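Local structure of aeromonas extracellular serine protease (Aeromonas sobria, 3WQB) at residues P86-N91 against A124-I130; S168-F174 against Q203-Q208; M380-T384 against V551-A555. The protein cleaves peptide bonds after two consecutive basic residues, one of them lysine, as a calcium-binding, secreted subtilisin-family serine protease that is probably a potent virulence factor. The protein carries 1 engineered substitution. Residues are numbered along the deposited sequence.

Interaction 1 of 3, residues P86-N91 against A124-I130; sequences PDLADN and AAVDNAI. With CA (calcium ion), chain C.
Pro86 opens the first segment at the protein surface, its CA-to-CB bond sideways to the second, with CB 3.7 Å from CD1 of Ile130; chi1 near +60° and a trans chi2 carry that isoleucine end across. Asp87 follows in a turn-like conformation (phi/psi -103/11) and holds the contact together. Its backbone O accepts from Val126 N at 2.8 Å, nearly linear, and takes a CA-H...O approach from Ala125 CA at 3.4 Å, so Asp87 faces Val126 with CA atoms 5.2 Å apart. Its carboxylate, at an off-rotamer chi1 of -141°, grips the calcium ion with both oxygens: OD1 at 2.4 Å and OD2 at 2.5 Å. Ala125 to Asp127 are extended, and the chain then curls round the metal, adding Val126 O at 2.3 Å, Asn128 OD1 at 2.4 Å and Ile130 O at 2.4 Å. Asn29 and Thr132 complete a seven-oxygen shell that corresponds to the strong Ca1 site of subtilisins, where the loop after the catalytic-histidine helix wraps the ion. Asn128 (chi1 p) forms an Asx turn, OD1 accepting from Ile130 N at 3.1 Å, while its ND2 donates to Asp87 OD1 at 2.9 Å. Leu88, chi1 m, sends CD2 to 4.1 Å from Ala125 CA. A short 3-10 segment, 89-91, then brings Asp90 CB within 4.0 Å of Val126 CG2, and a water links Asp90 OD2 to Asn128 ND2, 2.9 Å from each. Last comes Asn91, chi1 m, whose ND2 donates to Ala124 O at 2.9 Å and also to Pro137 O.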
loop_
_atom_site.group_PDB
_atom_site.type_symbol
_atom_site.label_atom_id
_atom_site.label_comp_id
_atom_site.label_asym_id
_atom_site.label_seq_id
_atom_site.Cartn_x
_atom_site.Cartn_y
_atom_site.Cartn_z
ATOM N N PRO A 86 22.145 -18.056 -1.362
ATOM C CA PRO A 86 23.491 -17.683 -1.811
ATOM C C PRO A 86 23.566 -16.310 -2.480
ATOM O O PRO A 86 24.638 -15.682 -2.490
ATOM C CB PRO A 86 23.863 -18.793 -2.811
ATOM C CG PRO A 86 22.587 -19.459 -3.170
ATOM C CD PRO A 86 21.681 -19.312 -1.980
ATOM N N ASP A 87 22.434 -15.826 -2.991
ATOM C CA ASP A 87 22.404 -14.522 -3.648
ATOM C C ASP A 87 21.806 -13.432 -2.766
ATOM O O ASP A 87 21.541 -12.335 -3.249
ATOM C CB ASP A 87 21.690 -14.604 -5.010
ATOM C CG ASP A 87 22.370 -13.752 -6.079
ATOM O OD1 ASP A 87 23.558 -13.377 -5.900
ATOM O OD2 ASP A 87 21.730 -13.469 -7.118
ATOM N N LEU A 88 21.618 -13.734 -1.477
ATOM C CA LEU A 88 21.147 -12.744 -0.493
ATOM C C LEU A 88 22.026 -12.612 0.746
ATOM O O LEU A 88 22.124 -11.530 1.326
ATOM C CB LEU A 88 19.711 -13.039 -0.038
ATOM C CG LEU A 88 18.631 -12.986 -1.121
ATOM C CD1 LEU A 88 17.316 -13.534 -0.589
ATOM C CD2 LEU A 88 18.442 -11.562 -1.652
ATOM N N ALA A 89 22.656 -13.715 1.150
ATOM C CA ALA A 89 23.323 -13.809 2.448
ATOM C C ALA A 89 24.317 -12.691 2.715
ATOM O O ALA A 89 24.339 -12.135 3.814
ATOM C CB ALA A 89 24.001 -15.172 2.597
ATOM N N ASP A 90 25.125 -12.351 1.709
ATOM C CA ASP A 90 26.139 -11.303 1.887
ATOM C C ASP A 90 25.536 -9.947 2.242
ATOM O O ASP A 90 26.223 -9.089 2.809
ATOM C CB ASP A 90 27.007 -11.141 0.636
ATOM C CG ASP A 90 27.963 -12.295 0.412
ATOM O OD1 ASP A 90 28.139 -13.133 1.323
ATOM O OD2 ASP A 90 28.547 -12.352 -0.696
ATOM N N ASN A 91 24.266 -9.752 1.892
ATOM C CA ASN A 91 23.578 -8.493 2.166
ATOM C C ASN A 91 22.665 -8.520 3.382
ATOM O O ASN A 91 21.995 -7.537 3.677
ATOM C CB ASN A 91 22.815 -8.022 0.920
ATOM C CG ASN A 91 23.745 -7.443 -0.139
ATOM O OD1 ASN A 91 24.905 -7.102 0.154
ATOM N ND2 ASN A 91 23.260 -7.334 -1.365
ATOM N N ALA A 124 17.856 -6.248 -3.421
ATOM C CA ALA A 124 19.256 -6.359 -3.033
ATOM C C ALA A 124 19.903 -7.724 -3.293
ATOM O O ALA A 124 20.796 -8.138 -2.551
ATOM C CB ALA A 124 19.415 -5.954 -1.566
ATOM N N ALA A 125 19.497 -8.415 -4.356
ATOM C CA ALA A 125 20.258 -9.603 -4.760
ATOM C C ALA A 125 21.714 -9.185 -4.971
ATOM O O ALA A 125 22.002 -8.121 -5.531
ATOM C CB ALA A 125 19.671 -10.247 -6.011
ATOM N N VAL A 126 22.622 -10.034 -4.513
ATOM C CA VAL A 126 24.045 -9.706 -4.502
ATOM C C VAL A 126 24.607 -9.598 -5.922
ATOM O O VAL A 126 24.236 -10.368 -6.817
ATOM C CB VAL A 126 24.828 -10.752 -3.657
ATOM C CG1 VAL A 126 26.330 -10.491 -3.674
ATOM C CG2 VAL A 126 24.309 -10.727 -2.235
ATOM N N ASP A 127 25.468 -8.607 -6.134
ATOM C CA ASP A 127 26.154 -8.442 -7.406
ATOM C C ASP A 127 27.393 -9.339 -7.430
ATOM O O ASP A 127 28.406 -9.044 -6.801
ATOM C CB ASP A 127 26.551 -6.980 -7.587
ATOM C CG ASP A 127 27.056 -6.675 -8.978
ATOM O OD1 ASP A 127 26.784 -7.458 -9.907
ATOM O OD2 ASP A 127 27.709 -5.621 -9.138
ATOM N N ASN A 128 27.276 -10.455 -8.135
ATOM C CA ASN A 128 28.323 -11.477 -8.141
ATOM C C ASN A 128 28.243 -12.255 -9.460
ATOM O O ASN A 128 27.901 -11.677 -10.498
ATOM C CB ASN A 128 28.190 -12.378 -6.901
ATOM C CG ASN A 128 26.790 -12.946 -6.744
ATOM O OD1 ASN A 128 26.001 -12.947 -7.690
ATOM N ND2 ASN A 128 26.472 -13.431 -5.544
ATOM N N ALA A 129 28.558 -13.550 -9.434
ATOM C CA ALA A 129 28.538 -14.352 -10.662
ATOM C C ALA A 129 27.399 -15.374 -10.699
ATOM O O ALA A 129 27.387 -16.285 -11.543
ATOM C CB ALA A 129 29.887 -15.039 -10.880
ATOM N N ILE A 130 26.440 -15.219 -9.785
ATOM C CA ILE A 130 25.272 -16.102 -9.730
ATOM C C ILE A 130 23.968 -15.317 -9.771
ATOM O O ILE A 130 23.935 -14.138 -9.421
ATOM C CB ILE A 130 25.290 -17.044 -8.493
ATOM C CG1 ILE A 130 25.270 -16.245 -7.186
ATOM C CG2 ILE A 130 26.503 -17.984 -8.549
ATOM C CD1 ILE A 130 24.962 -17.084 -5.945
HETATM CA CA CA C . 23.734 -12.253 -8.036
HETATM O O HOH W 1 28.307 -13.527 -3.289
#

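Interaction 2 of 3, residues S168-F174 against Q203-Q208; sequences SRDNRVF and QTLKAQ
Gln203, near the C-terminal end of helix 191-205, points its CA-to-CB bond toward residues 168-174, and chi1 and chi2, both m, bring its amide to the type I turn Ser168-Asn171. Gln203 NE2 donates to Arg169 O at 3.0 Å, almost linearly, and lies 3.6 Å from Phe174 CE1, at the ring edge. The CA atoms of Arg169 and Gln203 are 7.6 Å apart. Lys206 starts from chi1 p and runs fully extended, so that NZ reaches the same Arg169 O at 2.9 Å and Gln203 OE1 at 3.0 Å. NZ also donates to a water, 2.9 Å away, which lies 2.7 Å from Asn171 O and 3.2 Å from Gln208 O. Gln208 has a left-handed backbone (phi/psi 55/51), its CA 6.8 Å from that of Arg172. With chi1 m, chi2 t and chi3 p, Arg172 lays one guanidinium face under Gln208 CA, its CD 4.1 Å from Gln208 CB; NE donates a hydrogen bond to Gly209 O, and NH2 one to Leu356 O. Phe174, second residue of strand 173-179, stacks on Tyr212. The contact ties that strand's entry to the exit of helix 191-205, inside the beta-alpha-beta unit completed by strand 211-215 in the parallel sheet of the subtilisin fold.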
loop_
_atom_site.group_PDB
_atom_site.type_symbol
_atom_site.label_atom_id
_atom_site.label_comp_id
_atom_site.label_asym_id
_atom_site.label_seq_id
_atom_site.Cartn_x
_atom_site.Cartn_y
_atom_site.Cartn_z
ATOM N N SER A 168 15.175 -2.742 14.490
ATOM C CA SER A 168 14.658 -2.169 13.237
ATOM C C SER A 168 14.699 -0.649 13.135
ATOM O O SER A 168 14.452 -0.109 12.048
ATOM C CB SER A 168 13.250 -2.687 12.922
ATOM O OG SER A 168 12.283 -2.098 13.779
ATOM N N ARG A 169 15.056 0.037 14.228
ATOM C CA ARG A 169 14.976 1.499 14.268
ATOM C C ARG A 169 15.892 2.173 13.251
ATOM O O ARG A 169 15.562 3.235 12.737
ATOM C CB ARG A 169 15.217 2.051 15.686
ATOM C CG ARG A 169 16.599 1.797 16.266
ATOM C CD ARG A 169 16.741 2.365 17.683
ATOM N NE ARG A 169 15.900 1.653 18.648
ATOM C CZ ARG A 169 14.761 2.115 19.157
ATOM N NH1 ARG A 169 14.309 3.324 18.828
ATOM N NH2 ARG A 169 14.076 1.373 20.013
ATOM N N ASP A 170 17.026 1.542 12.948
ATOM C CA ASP A 170 18.037 2.150 12.085
ATOM C C ASP A 170 17.956 1.733 10.627
ATOM O O ASP A 170 18.920 1.865 9.881
ATOM C CB ASP A 170 19.443 1.905 12.638
ATOM C CG ASP A 170 19.800 0.432 12.705
ATOM O OD1 ASP A 170 18.883 -0.430 12.685
ATOM O OD2 ASP A 170 21.018 0.144 12.797
ATOM N N ASN A 171 16.800 1.232 10.215
ATOM C CA ASN A 171 16.528 1.112 8.788
ATOM C C ASN A 171 16.139 2.455 8.211
ATOM O O ASN A 171 15.461 3.247 8.872
ATOM C CB ASN A 171 15.426 0.098 8.522
ATOM C CG ASN A 171 15.879 -1.299 8.795
ATOM O OD1 ASN A 171 16.727 -1.834 8.078
ATOM N ND2 ASN A 171 15.347 -1.899 9.855
ATOM N N ARG A 172 16.582 2.709 6.986
ATOM C CA ARG A 172 16.150 3.891 6.250
ATOM C C ARG A 172 15.046 3.606 5.225
ATOM O O ARG A 172 14.497 4.545 4.658
ATOM C CB ARG A 172 17.316 4.598 5.571
ATOM C CG ARG A 172 18.196 5.383 6.542
ATOM C CD ARG A 172 18.926 6.529 5.850
ATOM N NE ARG A 172 17.995 7.609 5.540
ATOM C CZ ARG A 172 18.198 8.569 4.639
ATOM N NH1 ARG A 172 19.320 8.620 3.920
ATOM N NH2 ARG A 172 17.246 9.483 4.445
ATOM N N VAL A 173 14.721 2.333 4.979
ATOM C CA VAL A 173 13.606 1.977 4.099
ATOM C C VAL A 173 12.840 0.843 4.766
ATOM O O VAL A 173 13.436 -0.137 5.215
ATOM C CB VAL A 173 14.083 1.549 2.685
ATOM C CG1 VAL A 173 12.894 1.272 1.795
ATOM C CG2 VAL A 173 14.962 2.627 2.051
ATOM N N PHE A 174 11.520 0.983 4.836
ATOM C CA PHE A 174 10.647 -0.106 5.300
ATOM C C PHE A 174 9.774 -0.551 4.156
ATOM O O PHE A 174 8.898 0.192 3.710
ATOM C CB PHE A 174 9.795 0.333 6.493
ATOM C CG PHE A 174 10.599 0.571 7.735
ATOM C CD1 PHE A 174 11.137 1.822 8.009
ATOM C CD2 PHE A 174 10.837 -0.473 8.628
ATOM C CE1 PHE A 174 11.907 2.029 9.164
ATOM C CE2 PHE A 174 11.601 -0.278 9.773
ATOM C CZ PHE A 174 12.137 0.978 10.045
ATOM N N GLN A 203 9.804 8.039 12.647
ATOM C CA GLN A 203 10.827 7.408 11.835
ATOM C C GLN A 203 11.099 8.151 10.532
ATOM O O GLN A 203 12.225 8.166 10.045
ATOM C CB GLN A 203 10.436 5.962 11.555
ATOM C CG GLN A 203 10.680 5.034 12.755
ATOM C CD GLN A 203 12.160 4.771 12.969
ATOM O OE1 GLN A 203 12.805 5.418 13.796
ATOM N NE2 GLN A 203 12.709 3.850 12.195
ATOM N N THR A 204 10.061 8.751 9.960
ATOM C CA THR A 204 10.216 9.497 8.712
ATOM C C THR A 204 10.937 10.829 8.945
ATOM O O THR A 204 11.841 11.190 8.184
ATOM C CB THR A 204 8.856 9.757 8.033
ATOM O OG1 THR A 204 8.233 8.510 7.696
ATOM C CG2 THR A 204 9.032 10.583 6.756
ATOM N N LEU A 205 10.532 11.547 9.990
ATOM C CA LEU A 205 10.991 12.937 10.180
ATOM C C LEU A 205 12.304 13.139 10.935
ATOM O O LEU A 205 12.740 14.268 11.104
ATOM C CB LEU A 205 9.869 13.791 10.785
ATOM C CG LEU A 205 8.628 13.921 9.887
ATOM C CD1 LEU A 205 7.572 14.778 10.558
ATOM C CD2 LEU A 205 8.946 14.451 8.474
ATOM N N LYS A 206 12.967 12.067 11.330
ATOM C CA LYS A 206 14.219 12.215 12.077
ATOM C C LYS A 206 15.405 12.402 11.137
ATOM O O LYS A 206 15.275 12.288 9.921
ATOM C CB LYS A 206 14.447 10.986 12.943
ATOM C CG LYS A 206 14.529 9.720 12.119
ATOM C CD LYS A 206 14.747 8.514 12.970
ATOM C CE LYS A 206 15.092 7.362 12.070
ATOM N NZ LYS A 206 15.507 6.145 12.815
ATOM N N ALA A 207 16.574 12.679 11.711
ATOM C CA ALA A 207 17.817 12.626 10.950
ATOM C C ALA A 207 18.006 11.211 10.395
ATOM O O ALA A 207 17.690 10.227 11.074
ATOM C CB ALA A 207 18.995 13.012 11.832
ATOM N N GLN A 208 18.526 11.118 9.173
ATOM C CA GLN A 208 18.629 9.840 8.458
ATOM C C GLN A 208 17.238 9.199 8.405
ATOM O O GLN A 208 17.056 8.034 8.775
ATOM C CB GLN A 208 19.648 8.893 9.122
ATOM C CG GLN A 208 21.121 9.123 8.759
ATOM C CD GLN A 208 21.540 10.579 8.829
ATOM O OE1 GLN A 208 21.583 11.272 7.811
ATOM N NE2 GLN A 208 21.832 11.058 10.036
HETATM O O HOH W 2 16.710 5.196 10.305
#

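Interaction 3 of 3, residues M380-T384 against V551-A555; sequences MVSYT and VTDVA. With CA (calcium ion), chain D.
This contact joins the subtilisin domain to the C-terminal P-domain, beside the P-domain's calcium site. Strand 379-384, half of a two-stranded antiparallel hairpin with strand 390-396, meets the end of strand 545-553 and the turn beyond it. Val381 and Tyr383, two apart on an extended backbone, both direct their CA-to-CB bonds toward residues 551-555; the closest CA atoms are those of Tyr383 and Ala555, 6.2 Å apart. Tyr383, with chi1 near +60° and chi2 -86°, lays one ring face over Val554: CA of Val554 is 3.9 Å from the centroid of the Tyr383 ring, 20° off its normal, a CH-pi contact. Tyr383 CE1 is 3.6 Å from Val554 CB, and Tyr383 OH lies 3.5 Å from Thr552 CG2. That hydroxyl is hydrogen-bonded to Gly456 O and Arg391 NH1. Val381, chi1 t, brings CG1 to 3.9 Å from CG2 of Val554, which has chi1 m. A water donates to Ser382 O and Val554 O, 2.8 Å from each, bridging the two backbones. At the strand's end, Asp553 makes an Asx turn, OD1 accepting from Ala555 N at 3.2 Å. The calcium is bound by Asp553 OD1 and OD2, each at 2.5 Å, and by Ala555 O at 2.3 Å; Asp454, Asp488, Asn578 and Asn579 complete the site. The two segments therefore meet through apolar side chains, a ring face and one water, while the Asp553 carboxylate is taken up by the metal, Ala555 N and His483, consistent with the calcium helping to fix the turn that presents Val554 to the tyrosine.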
loop_
_atom_site.group_PDB
_atom_site.type_symbol
_atom_site.label_atom_id
_atom_site.label_comp_id
_atom_site.label_asym_id
_atom_site.label_seq_id
_atom_site.Cartn_x
_atom_site.Cartn_y
_atom_site.Cartn_z
ATOM N N MET A 380 -15.551 7.111 -17.716
ATOM C CA MET A 380 -16.793 7.831 -17.489
ATOM C C MET A 380 -17.877 6.918 -16.935
ATOM O O MET A 380 -17.880 5.711 -17.174
ATOM C CB MET A 380 -17.276 8.472 -18.794
ATOM C CG MET A 380 -16.228 9.316 -19.503
ATOM S SD MET A 380 -15.557 10.653 -18.489
ATOM C CE MET A 380 -16.965 11.760 -18.461
ATOM N N VAL A 381 -18.788 7.518 -16.179
ATOM C CA VAL A 381 -19.941 6.825 -15.629
ATOM C C VAL A 381 -21.184 7.518 -16.152
ATOM O O VAL A 381 -21.315 8.739 -16.032
ATOM C CB VAL A 381 -19.944 6.872 -14.083
ATOM C CG1 VAL A 381 -21.222 6.260 -13.510
ATOM C CG2 VAL A 381 -18.708 6.171 -13.517
ATOM N N SER A 382 -22.080 6.725 -16.736
ATOM C CA SER A 382 -23.322 7.219 -17.316
ATOM C C SER A 382 -24.510 6.837 -16.441
ATOM O O SER A 382 -24.614 5.697 -15.981
ATOM C CB SER A 382 -23.509 6.627 -18.711
ATOM O OG SER A 382 -24.718 7.072 -19.289
ATOM N N TYR A 383 -25.407 7.797 -16.220
ATOM C CA TYR A 383 -26.671 7.529 -15.545
ATOM C C TYR A 383 -27.700 8.585 -15.895
ATOM O O TYR A 383 -27.367 9.621 -16.457
ATOM C CB TYR A 383 -26.488 7.445 -14.025
ATOM C CG TYR A 383 -26.127 8.738 -13.315
ATOM C CD1 TYR A 383 -24.801 9.140 -13.205
ATOM C CD2 TYR A 383 -27.110 9.533 -12.724
ATOM C CE1 TYR A 383 -24.454 10.307 -12.537
ATOM C CE2 TYR A 383 -26.776 10.709 -12.044
ATOM C CZ TYR A 383 -25.443 11.088 -11.947
ATOM O OH TYR A 383 -25.095 12.238 -11.262
ATOM N N THR A 384 -28.951 8.307 -15.547
ATOM C CA THR A 384 -30.038 9.244 -15.750
ATOM C C THR A 384 -30.540 9.683 -14.380
ATOM O O THR A 384 -30.860 8.842 -13.532
ATOM C CB THR A 384 -31.172 8.583 -16.574
ATOM O OG1 THR A 384 -30.637 8.109 -17.814
ATOM C CG2 THR A 384 -32.317 9.562 -16.860
ATOM N N VAL A 551 -19.791 14.929 -3.246
ATOM C CA VAL A 551 -20.225 13.536 -3.154
ATOM C C VAL A 551 -21.477 13.376 -4.015
ATOM O O VAL A 551 -22.422 14.146 -3.852
ATOM C CB VAL A 551 -20.548 13.128 -1.695
ATOM C CG1 VAL A 551 -21.048 11.688 -1.621
ATOM C CG2 VAL A 551 -19.326 13.322 -0.795
ATOM N N THR A 552 -21.475 12.402 -4.923
ATOM C CA THR A 552 -22.621 12.150 -5.802
ATOM C C THR A 552 -22.949 10.667 -5.821
ATOM O O THR A 552 -22.051 9.832 -5.890
ATOM C CB THR A 552 -22.325 12.578 -7.259
ATOM O OG1 THR A 552 -21.743 13.886 -7.281
ATOM C CG2 THR A 552 -23.608 12.616 -8.069
ATOM N N ASP A 553 -24.240 10.348 -5.759
ATOM C CA ASP A 553 -24.724 8.998 -6.022
ATOM C C ASP A 553 -24.942 8.895 -7.534
ATOM O O ASP A 553 -25.757 9.620 -8.099
ATOM C CB ASP A 553 -26.018 8.762 -5.215
ATOM C CG ASP A 553 -26.687 7.414 -5.505
ATOM O OD1 ASP A 553 -26.566 6.853 -6.620
ATOM O OD2 ASP A 553 -27.377 6.907 -4.601
ATOM N N VAL A 554 -24.178 8.020 -8.183
ATOM C CA VAL A 554 -24.121 7.984 -9.644
ATOM C C VAL A 554 -24.700 6.706 -10.255
ATOM O O VAL A 554 -24.337 6.339 -11.375
ATOM C CB VAL A 554 -22.665 8.211 -10.180
ATOM C CG1 VAL A 554 -22.129 9.579 -9.750
ATOM C CG2 VAL A 554 -21.727 7.077 -9.750
ATOM N N ALA A 555 -25.570 6.019 -9.520
ATOM C CA ALA A 555 -26.157 4.780 -10.048
ATOM C C ALA A 555 -27.456 4.399 -9.376
ATOM O O ALA A 555 -27.572 4.463 -8.151
ATOM C CB ALA A 555 -25.164 3.628 -9.922
HETATM CA CA CA D . -28.108 4.940 -5.935
HETATM O O HOH W 3 -24.487 4.484 -13.406
#

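How the interactions relate
Interactions 1 and 2 both belong to the subtilisin domain, with centres about 24 Å apart and nearest atoms about 9 Å apart, so they do not touch. Interaction 3 lies on the other side of the chain's centre, its centre about 52 Å from that of interaction 1 and about 44 Å from that of interaction 2, and reaches into the P-domain. Interactions 1 and 3 each contain part of a calcium site, with an aspartate binding through both oxygens in each; interaction 2 has no metal. In interaction 2 the side chain of Phe174 is about 11 Å from that of Asp78, the predicted charge-relay aspartate. Along the chain the three contacts follow one another without interleaving.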